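Local coordinates for fucose-specific lectin (Aleuria aurantia, PDB 6GKE), which binds L-fucose as a homodimeric six-bladed beta-propeller, preferring the alpha-1,6-linked core fucose of glycoproteins, at residues Arg226-Lys231 / Leu236-Tyr241. The protein carries 1 engineered substitution. Numbering follows the deposited sequence.
Sequences RVYWQK and LYEAAY. With FUC (alpha-L-fucopyranose), chain G; FUC (alpha-L-fucopyranose), chain F.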
ATOM      1  N   ARG A 226     -21.247 -13.065  16.644  1.00  5.36           N
ATOM      2  CA  ARG A 226     -20.717 -11.717  16.525  1.00  5.35           C
ATOM      3  C   ARG A 226     -20.436 -11.446  15.048  1.00  5.28           C
ATOM      4  O   ARG A 226     -19.795 -12.257  14.380  1.00  5.92           O
ATOM      5  CB  ARG A 226     -19.435 -11.524  17.341  1.00  5.73           C
ATOM      6  CG  ARG A 226     -19.568 -11.841  18.825  1.00  5.95           C
ATOM      7  CD  ARG A 226     -20.489 -10.890  19.572  1.00  6.13           C
ATOM      8  NE  ARG A 226     -20.536 -11.173  21.004  1.00  6.32           N
ATOM      9  CZ  ARG A 226     -21.411 -11.983  21.596  1.00  6.48           C
ATOM     10  NH1 ARG A 226     -22.377 -12.563  20.905  1.00  6.94           N
ATOM     11  NH2 ARG A 226     -21.311 -12.210  22.895  1.00  7.25           N
ATOM     12  N   VAL A 227     -20.937 -10.309  14.561  1.00  4.97           N
ATOM     13  CA  VAL A 227     -20.720  -9.868  13.195  1.00  4.99           C
ATOM     14  C   VAL A 227     -19.903  -8.577  13.272  1.00  4.96           C
ATOM     15  O   VAL A 227     -20.276  -7.650  13.994  1.00  5.64           O
ATOM     16  CB  VAL A 227     -22.051  -9.650  12.452  1.00  5.61           C
ATOM     17  CG1 VAL A 227     -21.833  -9.217  11.016  1.00  5.76           C
ATOM     18  CG2 VAL A 227     -22.925 -10.892  12.506  1.00  6.24           C
ATOM     19  N   TYR A 228     -18.795  -8.546  12.526  1.00  4.80           N
ATOM     20  CA  TYR A 228     -17.868  -7.423  12.493  1.00  5.02           C
ATOM     21  C   TYR A 228     -17.913  -6.769  11.119  1.00  4.87           C
ATOM     22  O   TYR A 228     -17.988  -7.455  10.102  1.00  5.15           O
ATOM     23  CB  TYR A 228     -16.434  -7.877  12.785  1.00  5.18           C
ATOM     24  CG  TYR A 228     -16.316  -8.469  14.157  1.00  5.58           C
ATOM     25  CD1 TYR A 228     -16.293  -7.650  15.272  1.00  5.79           C
ATOM     26  CD2 TYR A 228     -16.335  -9.838  14.351  1.00  5.59           C
ATOM     27  CE1 TYR A 228     -16.283  -8.177  16.553  1.00  6.07           C
ATOM     28  CE2 TYR A 228     -16.321 -10.381  15.624  1.00  5.83           C
ATOM     29  CZ  TYR A 228     -16.307  -9.551  16.731  1.00  5.89           C
ATOM     30  OH  TYR A 228     -16.348 -10.092  17.987  1.00  6.63           O
ATOM     31  N   TRP A 229     -17.807  -5.442  11.093  1.00  4.89           N
ATOM     32  CA  TRP A 229     -17.587  -4.769   9.826  1.00  5.10           C
ATOM     33  C   TRP A 229     -16.732  -3.527  10.035  1.00  5.17           C
ATOM     34  O   TRP A 229     -16.748  -2.896  11.085  1.00  5.68           O
ATOM     35  CB  TRP A 229     -18.891  -4.436   9.094  1.00  5.44           C
ATOM     36  CG  TRP A 229     -19.859  -3.549   9.809  1.00  5.82           C
ATOM     37  CD1 TRP A 229     -19.963  -2.191   9.749  1.00  6.06           C
ATOM     38  CD2 TRP A 229     -20.940  -3.998  10.638  1.00  5.89           C
ATOM     39  NE1 TRP A 229     -21.024  -1.766  10.503  1.00  6.04           N
ATOM     40  CE2 TRP A 229     -21.644  -2.852  11.057  1.00  6.02           C
ATOM     41  CE3 TRP A 229     -21.367  -5.255  11.074  1.00  6.38           C
ATOM     42  CZ2 TRP A 229     -22.769  -2.936  11.876  1.00  6.40           C
ATOM     43  CZ3 TRP A 229     -22.476  -5.338  11.884  1.00  6.99           C
ATOM     44  CH2 TRP A 229     -23.165  -4.191  12.283  1.00  6.95           C
ATOM     45  N   GLN A 230     -15.985  -3.184   8.983  1.00  5.12           N
ATOM     46  CA  GLN A 230     -15.094  -2.049   9.043  1.00  5.37           C
ATOM     47  C   GLN A 230     -14.811  -1.560   7.628  1.00  5.39           C
ATOM     48  O   GLN A 230     -14.432  -2.345   6.750  1.00  5.86           O
ATOM     49  CB  GLN A 230     -13.782  -2.438   9.724  1.00  5.51           C
ATOM     50  CG  GLN A 230     -12.826  -1.278   9.965  1.00  5.87           C
ATOM     51  CD  GLN A 230     -11.525  -1.783  10.538  1.00  6.09           C
ATOM     52  OE1 GLN A 230     -11.405  -1.997  11.744  1.00  7.71           O
ATOM     53  NE2 GLN A 230     -10.562  -2.024   9.662  1.00  6.59           N
ATOM     54  N   LYS A 231     -14.941  -0.245   7.444  1.00  5.71           N
ATOM     55  CA  LYS A 231     -14.390   0.440   6.291  1.00  6.00           C
ATOM     56  C   LYS A 231     -13.005   0.954   6.682  1.00  5.85           C
ATOM     57  O   LYS A 231     -12.823   1.464   7.788  1.00  6.46           O
ATOM     58  CB  LYS A 231     -15.296   1.599   5.874  1.00  7.08           C
ATOM     59  CG  LYS A 231     -14.728   2.475   4.772  1.00  8.18           C
ATOM     60  CD  LYS A 231     -15.697   3.491   4.236  1.00  9.80           C
ATOM     61  CE  LYS A 231     -15.040   4.430   3.251  1.00 11.50           C
ATOM     62  NZ  LYS A 231     -15.974   5.488   2.808  1.00 13.43           N
ATOM     63  N   LEU A 236     -14.044  -0.022  13.709  1.00  6.00           N
ATOM     64  CA  LEU A 236     -14.633  -1.350  13.691  1.00  5.90           C
ATOM     65  C   LEU A 236     -15.995  -1.328  14.398  1.00  5.92           C
ATOM     66  O   LEU A 236     -16.129  -0.727  15.466  1.00  6.75           O
ATOM     67  CB  LEU A 236     -13.666  -2.292  14.416  1.00  5.96           C
ATOM     68  CG  LEU A 236     -14.108  -3.746  14.565  1.00  6.22           C
ATOM     69  CD1 LEU A 236     -14.283  -4.415  13.211  1.00  6.35           C
ATOM     70  CD2 LEU A 236     -13.105  -4.515  15.413  1.00  6.55           C
ATOM     71  N   TYR A 237     -16.973  -2.025  13.809  1.00  5.71           N
ATOM     72  CA  TYR A 237     -18.283  -2.242  14.405  1.00  5.93           C
ATOM     73  C   TYR A 237     -18.470  -3.720  14.733  1.00  5.86           C
ATOM     74  O   TYR A 237     -17.989  -4.595  13.999  1.00  6.11           O
ATOM     75  CB  TYR A 237     -19.404  -1.829  13.451  1.00  6.60           C
ATOM     76  CG  TYR A 237     -19.544  -0.340  13.296  1.00  7.47           C
ATOM     77  CD1 TYR A 237     -18.685   0.363  12.467  1.00  8.30           C
ATOM     78  CD2 TYR A 237     -20.514   0.375  13.979  1.00  8.45           C
ATOM     79  CE1 TYR A 237     -18.780   1.736  12.321  1.00  9.26           C
ATOM     80  CE2 TYR A 237     -20.634   1.750  13.833  1.00  9.31           C
ATOM     81  CZ  TYR A 237     -19.762   2.432  13.003  1.00  9.48           C
ATOM     82  OH  TYR A 237     -19.868   3.787  12.862  1.00 11.85           O
ATOM     83  N   GLU A 238     -19.230  -3.969  15.803  1.00  5.76           N
ATOM     84  CA  GLU A 238     -19.667  -5.310  16.161  1.00  5.70           C
ATOM     85  C   GLU A 238     -21.170  -5.293  16.439  1.00  5.82           C
ATOM     86  O   GLU A 238     -21.651  -4.446  17.202  1.00  6.50           O
ATOM     87  CB  GLU A 238     -18.962  -5.803  17.425  1.00  5.96           C
ATOM     88  CG  GLU A 238     -19.335  -7.217  17.839  1.00  6.15           C
ATOM     89  CD  GLU A 238     -18.901  -7.550  19.252  1.00  6.51           C
ATOM     90  OE1 GLU A 238     -19.492  -6.971  20.188  1.00  7.63           O
ATOM     91  OE2 GLU A 238     -17.980  -8.384  19.427  1.00  6.64           O
ATOM     92  N   ALA A 239     -21.889  -6.259  15.853  1.00  5.53           N
ATOM     93  CA  ALA A 239     -23.247  -6.599  16.257  1.00  5.78           C
ATOM     94  C   ALA A 239     -23.189  -7.935  16.994  1.00  5.96           C
ATOM     95  O   ALA A 239     -22.518  -8.857  16.541  1.00  6.49           O
ATOM     96  CB  ALA A 239     -24.160  -6.694  15.062  1.00  6.40           C
ATOM     97  N   ALA A 240     -23.912  -8.028  18.112  1.00  6.35           N
ATOM     98  CA  ALA A 240     -23.872  -9.217  18.954  1.00  6.50           C
ATOM     99  C   ALA A 240     -25.269  -9.817  19.101  1.00  6.55           C
ATOM    100  O   ALA A 240     -26.227  -9.113  19.433  1.00  7.40           O
ATOM    101  CB  ALA A 240     -23.313  -8.886  20.314  1.00  7.01           C
ATOM    102  N   TYR A 241     -25.347 -11.135  18.899  1.00  6.60           N
ATOM    103  CA  TYR A 241     -26.540 -11.914  19.135  1.00  6.80           C
ATOM    104  C   TYR A 241     -26.320 -12.827  20.338  1.00  6.90           C
ATOM    105  O   TYR A 241     -25.361 -13.598  20.367  1.00  6.99           O
ATOM    106  CB  TYR A 241     -26.873 -12.788  17.925  1.00  6.75           C
ATOM    107  CG  TYR A 241     -28.105 -13.645  18.075  1.00  7.00           C
ATOM    108  CD1 TYR A 241     -29.353 -13.162  17.727  1.00  7.56           C
ATOM    109  CD2 TYR A 241     -28.016 -14.952  18.530  1.00  7.35           C
ATOM    110  CE1 TYR A 241     -30.487 -13.952  17.833  1.00  8.43           C
ATOM    111  CE2 TYR A 241     -29.138 -15.752  18.650  1.00  8.21           C
ATOM    112  CZ  TYR A 241     -30.377 -15.249  18.299  1.00  8.51           C
ATOM    113  OH  TYR A 241     -31.485 -16.041  18.397  1.00 10.41           O
TER
HETATM  114  C1  FUC G 407     -20.073  -9.251  24.607  1.00 11.01           C
HETATM  115  C2  FUC G 407     -19.833  -8.119  23.619  1.00 10.39           C
HETATM  116  C3  FUC G 407     -18.334  -7.933  23.381  1.00  9.34           C
HETATM  117  C4  FUC G 407     -17.692  -9.264  22.968  1.00  8.65           C
HETATM  118  C5  FUC G 407     -18.005 -10.303  24.032  1.00  9.17           C
HETATM  119  C6  FUC G 407     -17.441 -11.686  23.738  1.00  9.67           C
HETATM  120  O1  FUC G 407     -19.590  -8.859  25.894  1.00 12.30           O
HETATM  121  O2  FUC G 407     -20.407  -6.915  24.141  1.00 12.60           O
HETATM  122  O3  FUC G 407     -18.129  -6.902  22.417  1.00  9.55           O
HETATM  123  O4  FUC G 407     -18.210  -9.753  21.722  1.00  7.84           O
HETATM  124  O5  FUC G 407     -19.419 -10.445  24.171  1.00  9.75           O
HETATM  125  C1  FUC F 406     -32.642 -16.778  13.140  1.00  8.04           C
HETATM  126  C2  FUC F 406     -32.210 -15.439  12.564  1.00  7.46           C
HETATM  127  C3  FUC F 406     -31.499 -14.608  13.631  1.00  7.22           C
HETATM  128  C4  FUC F 406     -30.332 -15.409  14.208  1.00  7.13           C
HETATM  129  C5  FUC F 406     -30.882 -16.700  14.802  1.00  7.41           C
HETATM  130  C6  FUC F 406     -29.792 -17.585  15.391  1.00  7.52           C
HETATM  131  O1  FUC F 406     -33.681 -16.518  14.074  1.00  8.97           O
HETATM  132  O2  FUC F 406     -33.357 -14.752  12.041  1.00  8.45           O
HETATM  133  O3  FUC F 406     -31.103 -13.342  13.104  1.00  7.07           O
HETATM  134  O4  FUC F 406     -29.392 -15.764  13.192  1.00  6.83           O
HETATM  135  O5  FUC F 406     -31.544 -17.447  13.770  1.00  7.61           O
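One of the inter-blade fucose sites is built on the hairpin of the two middle strands of a propeller blade, where R226 and E238 grip the sugar from one face; the opposite face turns toward a different sugar site. The backbone ladder pairs V227 with A239 and W229 with Y237, each through two N-H...O bonds; Y228 faces E238 between these pairs and R226 faces A240 beyond V227-A239, both as non-hydrogen-bonded pairs on the sugar face. The R226 chain bends at chi2 (-66°), carrying its guanidinium past A240, whose CB lies over one face of it. R226 NE gives its hydrogen to fucose O4 at 2.8 Å and R226 NH2 gives one to the ring oxygen O5 at 2.9 Å, while R226 NH1 hydrogen-bonds Q224 and, weakly, Y241 O at 3.2 Å. E238 runs out extended to the sugar, its carboxylate turned 80° from the guanidinium plane. Fucose O3 donates to E238 OE1 at 2.6 Å and O4 to E238 OE2 at 2.7 Å. Y228 runs alongside E238, and its OH reaches the same OE2 in a weak bond of 2.8 Å. W298 from the next blade adds a further bond to this sugar. On the other face, Y237 CB sits over the five-membered ring of W229, 3.5 Å from its centroid; the two rings are nearly parallel but slid apart, and A239 CB touches the six-membered part of the indole. Y241 lays its ring against C4 of a second fucose. Fucose O4 thus accepts from R226 and donates to E238, so the opposite charges, R226 NE and E238 OE2 4.1 Å apart, are linked through a sugar hydroxyl rather than by a direct salt bridge.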